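Local coordinates for DNA mismatch repair protein MLH3 (Saccharomyces cerevisiae S288C, PDB 6RMN), which takes part in DNA mismatch repair, correcting insertion-deletion loops as the MLH3 subunit of the MutLbeta heterodimer, at residues E18-I30 and M199-I213. Numbering follows the deposited sequence.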
loop_
_atom_site.group_PDB
_atom_site.type_symbol
_atom_site.label_atom_id
_atom_site.label_comp_id
_atom_site.label_asym_id
_atom_site.label_seq_id
_atom_site.Cartn_x
_atom_site.Cartn_y
_atom_site.Cartn_z
ATOM N N GLU B 18 0.714 -6.913 -0.589
ATOM C CA GLU B 18 -0.043 -6.034 -1.492
ATOM C C GLU B 18 0.348 -4.548 -1.284
ATOM O O GLU B 18 0.511 -4.103 -0.146
ATOM C CB GLU B 18 -1.563 -6.219 -1.272
ATOM C CG GLU B 18 -2.421 -5.611 -2.373
ATOM C CD GLU B 18 -3.904 -5.927 -2.348
ATOM O OE1 GLU B 18 -4.272 -7.105 -2.567
ATOM O OE2 GLU B 18 -4.703 -4.985 -2.144
ATOM N N VAL B 19 0.463 -3.781 -2.383
ATOM C CA VAL B 19 0.811 -2.349 -2.359
ATOM C C VAL B 19 -0.380 -1.477 -1.942
ATOM O O VAL B 19 -1.460 -1.585 -2.520
ATOM C CB VAL B 19 1.386 -1.842 -3.728
ATOM C CG1 VAL B 19 1.658 -0.336 -3.706
ATOM C CG2 VAL B 19 2.648 -2.596 -4.131
ATOM N N ILE B 20 -0.132 -0.533 -1.027
ATOM C CA ILE B 20 -1.104 0.471 -0.633
ATOM C C ILE B 20 -0.858 1.655 -1.596
ATOM O O ILE B 20 -1.604 1.790 -2.565
ATOM C CB ILE B 20 -1.051 0.798 0.892
ATOM C CG1 ILE B 20 -1.320 -0.502 1.713
ATOM C CG2 ILE B 20 -2.058 1.925 1.256
ATOM C CD1 ILE B 20 -1.244 -0.391 3.170
ATOM N N ASN B 21 0.232 2.433 -1.413
ATOM C CA ASN B 21 0.582 3.528 -2.336
ATOM C C ASN B 21 1.944 4.166 -2.008
ATOM O O ASN B 21 2.618 3.734 -1.065
ATOM C CB ASN B 21 -0.526 4.615 -2.384
ATOM C CG ASN B 21 -0.776 5.210 -3.755
ATOM O OD1 ASN B 21 0.090 5.234 -4.645
ATOM N ND2 ASN B 21 -1.975 5.729 -3.946
ATOM N N GLN B 22 2.335 5.206 -2.785
ATOM C CA GLN B 22 3.555 5.974 -2.553
ATOM C C GLN B 22 3.309 6.899 -1.355
ATOM O O GLN B 22 2.209 7.441 -1.196
ATOM C CB GLN B 22 3.959 6.774 -3.805
ATOM C CG GLN B 22 5.378 7.352 -3.746
ATOM C CD GLN B 22 5.713 8.296 -4.880
ATOM O OE1 GLN B 22 4.861 8.986 -5.455
ATOM N NE2 GLN B 22 6.986 8.362 -5.215
ATOM N N VAL B 23 4.332 7.051 -0.508
ATOM C CA VAL B 23 4.311 7.865 0.706
ATOM C C VAL B 23 5.475 8.859 0.637
ATOM O O VAL B 23 6.622 8.435 0.498
ATOM C CB VAL B 23 4.419 6.964 1.980
ATOM C CG1 VAL B 23 4.669 7.790 3.241
ATOM C CG2 VAL B 23 3.190 6.086 2.149
ATOM N N ASP B 24 5.171 10.173 0.731
ATOM C CA ASP B 24 6.115 11.302 0.795
ATOM C C ASP B 24 7.094 11.385 -0.398
ATOM O O ASP B 24 8.125 12.055 -0.297
ATOM C CB ASP B 24 6.870 11.257 2.150
ATOM C CG ASP B 24 7.636 12.505 2.536
ATOM O OD1 ASP B 24 7.025 13.596 2.558
ATOM O OD2 ASP B 24 8.843 12.390 2.829
ATOM N N LYS B 25 6.736 10.767 -1.550
ATOM C CA LYS B 25 7.546 10.730 -2.790
ATOM C C LYS B 25 8.910 10.034 -2.559
ATOM O O LYS B 25 9.877 10.278 -3.285
ATOM C CB LYS B 25 7.732 12.133 -3.445
ATOM C CG LYS B 25 6.571 13.107 -3.343
ATOM C CD LYS B 25 5.470 12.822 -4.325
ATOM C CE LYS B 25 4.336 13.811 -4.181
ATOM N NZ LYS B 25 3.390 13.426 -3.105
ATOM N N LYS B 26 8.979 9.177 -1.535
ATOM C CA LYS B 26 10.206 8.473 -1.165
ATOM C C LYS B 26 9.968 6.984 -0.935
ATOM O O LYS B 26 10.876 6.176 -1.173
ATOM C CB LYS B 26 10.798 9.073 0.125
ATOM C CG LYS B 26 11.308 10.483 -0.026
ATOM C CD LYS B 26 11.684 11.100 1.313
ATOM C CE LYS B 26 12.177 12.512 1.126
ATOM N NZ LYS B 26 11.092 13.425 0.663
ATOM N N PHE B 27 8.776 6.631 -0.418
ATOM C CA PHE B 27 8.483 5.256 -0.032
ATOM C C PHE B 27 7.311 4.627 -0.702
ATOM O O PHE B 27 6.424 5.322 -1.189
ATOM C CB PHE B 27 8.284 5.156 1.490
ATOM C CG PHE B 27 9.358 5.827 2.311
ATOM C CD1 PHE B 27 10.620 5.255 2.438
ATOM C CD2 PHE B 27 9.102 7.022 2.977
ATOM C CE1 PHE B 27 11.614 5.882 3.191
ATOM C CE2 PHE B 27 10.096 7.643 3.741
ATOM C CZ PHE B 27 11.344 7.067 3.844
ATOM N N ILE B 28 7.290 3.294 -0.694
ATOM C CA ILE B 28 6.154 2.525 -1.177
ATOM C C ILE B 28 5.617 1.781 0.037
ATOM O O ILE B 28 6.328 0.946 0.598
ATOM C CB ILE B 28 6.477 1.595 -2.377
ATOM C CG1 ILE B 28 6.963 2.426 -3.601
ATOM C CG2 ILE B 28 5.244 0.728 -2.728
ATOM C CD1 ILE B 28 7.824 1.671 -4.598
ATOM N N LEU B 29 4.396 2.145 0.491
ATOM C CA LEU B 29 3.764 1.486 1.629
ATOM C C LEU B 29 3.126 0.181 1.165
ATOM O O LEU B 29 2.350 0.167 0.202
ATOM C CB LEU B 29 2.734 2.397 2.326
ATOM C CG LEU B 29 1.977 1.827 3.564
ATOM C CD1 LEU B 29 2.921 1.606 4.769
ATOM C CD2 LEU B 29 0.809 2.753 3.962
ATOM N N ILE B 30 3.505 -0.921 1.833
ATOM C CA ILE B 30 3.009 -2.263 1.536
ATOM C C ILE B 30 2.403 -2.918 2.785
ATOM O O ILE B 30 2.807 -2.620 3.915
ATOM C CB ILE B 30 4.078 -3.149 0.819
ATOM C CG1 ILE B 30 5.312 -3.449 1.720
ATOM C CG2 ILE B 30 4.504 -2.532 -0.543
ATOM C CD1 ILE B 30 6.277 -4.611 1.230
ATOM N N MET B 199 14.670 8.315 -8.155
ATOM C CA MET B 199 15.190 9.033 -6.992
ATOM C C MET B 199 14.099 9.455 -5.990
ATOM O O MET B 199 12.910 9.410 -6.298
ATOM C CB MET B 199 15.954 10.287 -7.461
ATOM C CG MET B 199 17.426 10.049 -7.744
ATOM S SD MET B 199 18.300 11.590 -8.167
ATOM C CE MET B 199 18.549 12.305 -6.518
ATOM N N PHE B 200 14.530 9.909 -4.800
ATOM C CA PHE B 200 13.677 10.493 -3.783
ATOM C C PHE B 200 13.169 11.796 -4.378
ATOM O O PHE B 200 13.942 12.532 -5.012
ATOM C CB PHE B 200 14.470 10.752 -2.492
ATOM C CG PHE B 200 14.563 9.588 -1.529
ATOM C CD1 PHE B 200 14.065 8.334 -1.871
ATOM C CD2 PHE B 200 15.108 9.755 -0.261
ATOM C CE1 PHE B 200 14.114 7.275 -0.963
ATOM C CE2 PHE B 200 15.171 8.688 0.643
ATOM C CZ PHE B 200 14.679 7.454 0.283
ATOM N N GLY B 201 11.862 12.014 -4.262
ATOM C CA GLY B 201 11.197 13.185 -4.816
ATOM C C GLY B 201 10.453 12.918 -6.111
ATOM O O GLY B 201 9.636 13.742 -6.530
ATOM N N ASP B 202 10.726 11.767 -6.754
ATOM C CA ASP B 202 10.096 11.365 -8.009
ATOM C C ASP B 202 8.679 10.805 -7.791
ATOM O O ASP B 202 8.455 10.025 -6.867
ATOM C CB ASP B 202 10.967 10.336 -8.744
ATOM C CG ASP B 202 12.272 10.859 -9.318
ATOM O OD1 ASP B 202 12.542 12.085 -9.185
ATOM O OD2 ASP B 202 13.017 10.053 -9.916
ATOM N N GLU B 203 7.746 11.189 -8.676
ATOM C CA GLU B 203 6.343 10.753 -8.639
ATOM C C GLU B 203 6.204 9.344 -9.175
ATOM O O GLU B 203 6.791 9.018 -10.203
ATOM C CB GLU B 203 5.446 11.688 -9.474
ATOM C CG GLU B 203 5.523 13.163 -9.113
ATOM C CD GLU B 203 4.963 13.569 -7.765
ATOM O OE1 GLU B 203 5.453 14.577 -7.205
ATOM O OE2 GLU B 203 4.034 12.887 -7.269
ATOM N N LEU B 204 5.418 8.511 -8.483
ATOM C CA LEU B 204 5.134 7.146 -8.920
ATOM C C LEU B 204 3.666 6.938 -8.773
ATOM O O LEU B 204 3.113 7.324 -7.747
ATOM C CB LEU B 204 5.909 6.062 -8.107
ATOM C CG LEU B 204 7.452 6.038 -8.210
ATOM C CD1 LEU B 204 8.062 5.313 -7.041
ATOM C CD2 LEU B 204 7.918 5.420 -9.507
ATOM N N THR B 205 3.015 6.367 -9.802
ATOM C CA THR B 205 1.587 6.025 -9.759
ATOM C C THR B 205 1.466 4.704 -8.980
ATOM O O THR B 205 2.467 4.006 -8.851
ATOM C CB THR B 205 1.022 5.876 -11.176
ATOM O OG1 THR B 205 1.664 4.784 -11.823
ATOM C CG2 THR B 205 1.165 7.138 -12.011
ATOM N N ARG B 206 0.269 4.350 -8.458
ATOM C CA ARG B 206 0.104 3.075 -7.731
ATOM C C ARG B 206 0.519 1.889 -8.636
ATOM O O ARG B 206 1.167 0.968 -8.161
ATOM C CB ARG B 206 -1.347 2.898 -7.203
ATOM C CG ARG B 206 -1.436 1.918 -6.029
ATOM C CD ARG B 206 -2.844 1.751 -5.503
ATOM N NE ARG B 206 -3.536 0.662 -6.191
ATOM C CZ ARG B 206 -3.735 -0.549 -5.679
ATOM N NH1 ARG B 206 -3.324 -0.836 -4.451
ATOM N NH2 ARG B 206 -4.360 -1.481 -6.389
ATOM N N GLN B 207 0.179 1.951 -9.936
ATOM C CA GLN B 207 0.517 0.945 -10.937
ATOM C C GLN B 207 2.044 0.773 -11.086
ATOM O O GLN B 207 2.523 -0.368 -11.128
ATOM C CB GLN B 207 -0.169 1.268 -12.281
ATOM C CG GLN B 207 -0.220 0.105 -13.294
ATOM C CD GLN B 207 -0.711 -1.213 -12.718
ATOM O OE1 GLN B 207 0.038 -2.202 -12.644
ATOM N NE2 GLN B 207 -1.971 -1.253 -12.284
ATOM N N GLU B 208 2.810 1.883 -11.109
ATOM C CA GLU B 208 4.279 1.813 -11.187
ATOM C C GLU B 208 4.853 1.176 -9.915
ATOM O O GLU B 208 5.791 0.392 -10.013
ATOM C CB GLU B 208 4.913 3.191 -11.462
ATOM C CG GLU B 208 4.555 3.792 -12.812
ATOM C CD GLU B 208 4.993 5.233 -13.039
ATOM O OE1 GLU B 208 4.966 6.040 -12.081
ATOM O OE2 GLU B 208 5.348 5.558 -14.195
ATOM N N CYS B 209 4.277 1.494 -8.740
ATOM C CA CYS B 209 4.618 0.925 -7.415
ATOM C C CYS B 209 4.322 -0.587 -7.374
ATOM O O CYS B 209 5.095 -1.344 -6.798
ATOM C CB CYS B 209 3.872 1.655 -6.298
ATOM S SG CYS B 209 4.323 3.401 -6.126
ATOM N N ILE B 210 3.203 -1.014 -7.984
ATOM C CA ILE B 210 2.817 -2.419 -8.058
ATOM C C ILE B 210 3.883 -3.204 -8.825
ATOM O O ILE B 210 4.354 -4.221 -8.319
ATOM C CB ILE B 210 1.357 -2.608 -8.588
ATOM C CG1 ILE B 210 0.345 -2.150 -7.514
ATOM C CG2 ILE B 210 1.082 -4.077 -9.014
ATOM C CD1 ILE B 210 -1.134 -1.884 -7.994
ATOM N N ILE B 211 4.282 -2.705 -10.019
ATOM C CA ILE B 211 5.320 -3.292 -10.883
ATOM C C ILE B 211 6.672 -3.366 -10.144
ATOM O O ILE B 211 7.328 -4.417 -10.176
ATOM C CB ILE B 211 5.432 -2.514 -12.228
ATOM C CG1 ILE B 211 4.204 -2.759 -13.114
ATOM C CG2 ILE B 211 6.731 -2.858 -12.964
ATOM C CD1 ILE B 211 3.838 -1.628 -14.024
ATOM N N LEU B 212 7.077 -2.252 -9.492
ATOM C CA LEU B 212 8.322 -2.177 -8.730
ATOM C C LEU B 212 8.415 -3.242 -7.635
ATOM O O LEU B 212 9.428 -3.924 -7.563
ATOM C CB LEU B 212 8.548 -0.767 -8.145
ATOM C CG LEU B 212 9.140 0.277 -9.087
ATOM C CD1 LEU B 212 9.031 1.657 -8.491
ATOM C CD2 LEU B 212 10.598 -0.013 -9.403
ATOM N N ILE B 213 7.365 -3.404 -6.806
ATOM C CA ILE B 213 7.358 -4.404 -5.727
ATOM C C ILE B 213 7.266 -5.837 -6.292
ATOM O O ILE B 213 7.926 -6.730 -5.762
ATOM C CB ILE B 213 6.292 -4.092 -4.631
ATOM C CG1 ILE B 213 6.478 -2.667 -4.042
ATOM C CG2 ILE B 213 6.262 -5.160 -3.500
ATOM C CD1 ILE B 213 7.900 -2.305 -3.390
HETATM O O HOH W 1 0.828 7.243 -6.309
#
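Phe200 turns a ring face to Lys26 at the tip of a beta-hairpin, strands 18-23 and 27-30, in the zinc-bearing C-terminal domain of this MutL-family protein. Lys26 CG sits 3.9 Å from the centroid of the Phe200 ring, a CH-pi contact. Residues 199-202 form a type II turn. From it Gly201 N donates to Lys25 O (2.8 Å). The Gln22 side-chain amide then bridges Asp202 and Leu204. The extended chain of Gln22, with CG anti to the backbone N (chi1 -167°), brings NE2 to Asp202 O (2.8 Å), and that oxygen lies in the amide plane. Leu204 N reaches Gln22 OE1 from above the carbonyl plane. Gln48, at the start of helix 48-69, also bonds Gln22 NE2 and Asp202 O, tying hairpin, loop and that helix together. A water donates to both Asn21 OD1 and Leu204 O. Thr205 and Glu208 form a capping box at the start of helix 206-213, which crosses strand 18-23 at 111°. Arg206 lays its aliphatic part beside Ile20 O. Cys209 SG packs on Ile28 CG1 (3.8 Å). Ile213 closes the apolar layer: its CG1 lies 3.8 Å from both Val19 CG2 and Ile28 CG2, and 4.0 Å from Ile30 CG2.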